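Local coordinates for protein interleukin-15 receptor alpha chain (Mus musculus, PDB 2PSM) that binds the cytokine interleukin-15 through its extracellular sushi domain, probably presenting it to partner receptor chains, at residues V15-A20 / P67-C71. Numbering follows the deposited sequence.
Sequences VSIEHA and PSLKC
Ile17 of residues 15-20 packs against both Pro67 and Leu69 of residues 67-71, one branch to each. From CB, the CG2 methyl meets the CD2 methyl of Leu69 at 3.9 Å, the two side chains crossing at a slant. The other branch, CG1, lies beside the backbone N (chi1 -68°) and carries CD1 towards Pro67, whose CG it meets at 3.9 Å as the two side chains run past each other in opposite senses. The same Pro67 CG also receives Val15 CG2, more loosely at 4.2 Å. Tyr35 of strand 32-37 packs against Ile17, Pro67 and Leu69, joining both loops to the sheet, and its hydroxyl is hydrogen-bonded to Val15 O.

A type II beta turn runs from Ile17 to Ala20, with His19 in the left-handed region (phi 69°) and a weak bond from Ala20 N back to Ile17 O. The turn brings Ala20 CB against both Leu69 CD2 and the sulfur of Cys71, the latter at 3.6 Å. It also lays His19 CB beside Cys71 CB, 3.9 Å away. Glu18 CG sits over one face of the imidazole, while Cys71 O lies at the ring's edge; the ring also stacks with Phe41. Across this end a single water bridges the two backbones, donating to Glu18 O and accepting from Cys71 N, each at 2.8 Å. Cys71 SG continues into the disulfide with Cys37, so the turn packs directly on a covalent crosslink. That bond and Cys11-Cys53 join first cysteine to third and second to fourth, the pattern that marks the sushi (SCR) module, a small beta domain with long connecting loops; here the loop before strand 20-21 packs on its Cys37-Cys71 end.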
loop_
_atom_site.group_PDB
_atom_site.type_symbol
_atom_site.label_atom_id
_atom_site.label_comp_id
_atom_site.label_asym_id
_atom_site.label_seq_id
_atom_site.Cartn_x
_atom_site.Cartn_y
_atom_site.Cartn_z
ATOM N N VAL B 15 -0.959 8.837 19.703
ATOM C CA VAL B 15 -2.223 8.283 20.178
ATOM C C VAL B 15 -2.069 6.775 20.225
ATOM O O VAL B 15 -1.164 6.220 19.597
ATOM C CB VAL B 15 -3.392 8.610 19.226
ATOM C CG1 VAL B 15 -3.488 10.114 19.018
ATOM C CG2 VAL B 15 -3.199 7.892 17.892
ATOM N N SER B 16 -2.939 6.104 20.967
ATOM C CA SER B 16 -2.858 4.653 21.033
ATOM C C SER B 16 -3.813 4.063 20.001
ATOM O O SER B 16 -4.919 4.563 19.805
ATOM C CB SER B 16 -3.222 4.149 22.432
ATOM O OG SER B 16 -4.550 4.506 22.757
ATOM N N ILE B 17 -3.363 3.012 19.326
ATOM C CA ILE B 17 -4.174 2.343 18.324
ATOM C C ILE B 17 -4.532 0.985 18.909
ATOM O O ILE B 17 -3.691 0.351 19.544
ATOM C CB ILE B 17 -3.384 2.149 17.009
ATOM C CG1 ILE B 17 -3.114 3.510 16.354
ATOM C CG2 ILE B 17 -4.163 1.237 16.065
ATOM C CD1 ILE B 17 -4.360 4.209 15.840
ATOM N N GLU B 18 -5.770 0.544 18.701
ATOM C CA GLU B 18 -6.225 -0.742 19.236
ATOM C C GLU B 18 -5.484 -1.950 18.645
ATOM O O GLU B 18 -5.383 -2.100 17.422
ATOM C CB GLU B 18 -7.738 -0.897 19.014
ATOM C CG GLU B 18 -8.312 -2.189 19.589
ATOM C CD GLU B 18 -9.827 -2.293 19.464
ATOM O OE1 GLU B 18 -10.360 -2.076 18.353
ATOM O OE2 GLU B 18 -10.488 -2.610 20.478
ATOM N N HIS B 19 -4.965 -2.803 19.528
ATOM C CA HIS B 19 -4.241 -4.015 19.136
ATOM C C HIS B 19 -2.895 -3.691 18.496
ATOM O O HIS B 19 -2.389 -4.436 17.652
ATOM C CB HIS B 19 -5.098 -4.846 18.175
ATOM C CG HIS B 19 -6.407 -5.277 18.760
ATOM N ND1 HIS B 19 -7.566 -5.355 18.016
ATOM C CD2 HIS B 19 -6.741 -5.642 20.019
ATOM C CE1 HIS B 19 -8.559 -5.748 18.795
ATOM N NE2 HIS B 19 -8.085 -5.928 20.014
ATOM N N ALA B 20 -2.309 -2.581 18.921
ATOM C CA ALA B 20 -1.027 -2.149 18.396
ATOM C C ALA B 20 -0.266 -1.409 19.476
ATOM O O ALA B 20 -0.858 -0.888 20.420
ATOM C CB ALA B 20 -1.238 -1.233 17.197
ATOM N N PRO B 67 -2.749 8.620 11.922
ATOM C CA PRO B 67 -2.574 7.253 11.424
ATOM C C PRO B 67 -3.854 6.657 10.840
ATOM O O PRO B 67 -4.959 6.977 11.281
ATOM C CB PRO B 67 -2.081 6.499 12.662
ATOM C CG PRO B 67 -2.808 7.189 13.776
ATOM C CD PRO B 67 -2.691 8.658 13.398
ATOM N N SER B 68 -3.706 5.801 9.836
ATOM C CA SER B 68 -4.865 5.164 9.225
ATOM C C SER B 68 -4.858 3.695 9.605
ATOM O O SER B 68 -5.732 2.934 9.194
ATOM C CB SER B 68 -4.813 5.289 7.700
ATOM O OG SER B 68 -3.744 4.527 7.169
ATOM N N LEU B 69 -3.867 3.311 10.404
ATOM C CA LEU B 69 -3.703 1.932 10.834
ATOM C C LEU B 69 -4.926 1.250 11.423
ATOM O O LEU B 69 -5.674 1.822 12.215
ATOM C CB LEU B 69 -2.574 1.820 11.860
ATOM C CG LEU B 69 -2.372 0.393 12.393
ATOM C CD1 LEU B 69 -1.929 -0.522 11.244
ATOM C CD2 LEU B 69 -1.336 0.400 13.515
ATOM N N LYS B 70 -5.089 -0.006 11.041
ATOM C CA LYS B 70 -6.166 -0.843 11.530
ATOM C C LYS B 70 -5.543 -2.225 11.698
ATOM O O LYS B 70 -5.052 -2.813 10.731
ATOM C CB LYS B 70 -7.306 -0.877 10.517
ATOM C CG LYS B 70 -8.321 -1.983 10.715
ATOM C CD LYS B 70 -9.180 -1.787 11.951
ATOM C CE LYS B 70 -10.287 -2.830 11.999
ATOM N NZ LYS B 70 -11.207 -2.606 13.150
ATOM N N CYS B 71 -5.525 -2.721 12.934
ATOM C CA CYS B 71 -4.964 -4.036 13.212
ATOM C C CYS B 71 -6.090 -5.043 13.400
ATOM O O CYS B 71 -6.872 -4.945 14.353
ATOM C CB CYS B 71 -4.102 -4.002 14.471
ATOM S SG CYS B 71 -2.577 -3.020 14.366
HETATM O O HOH W 1 -6.752 -1.425 15.112
#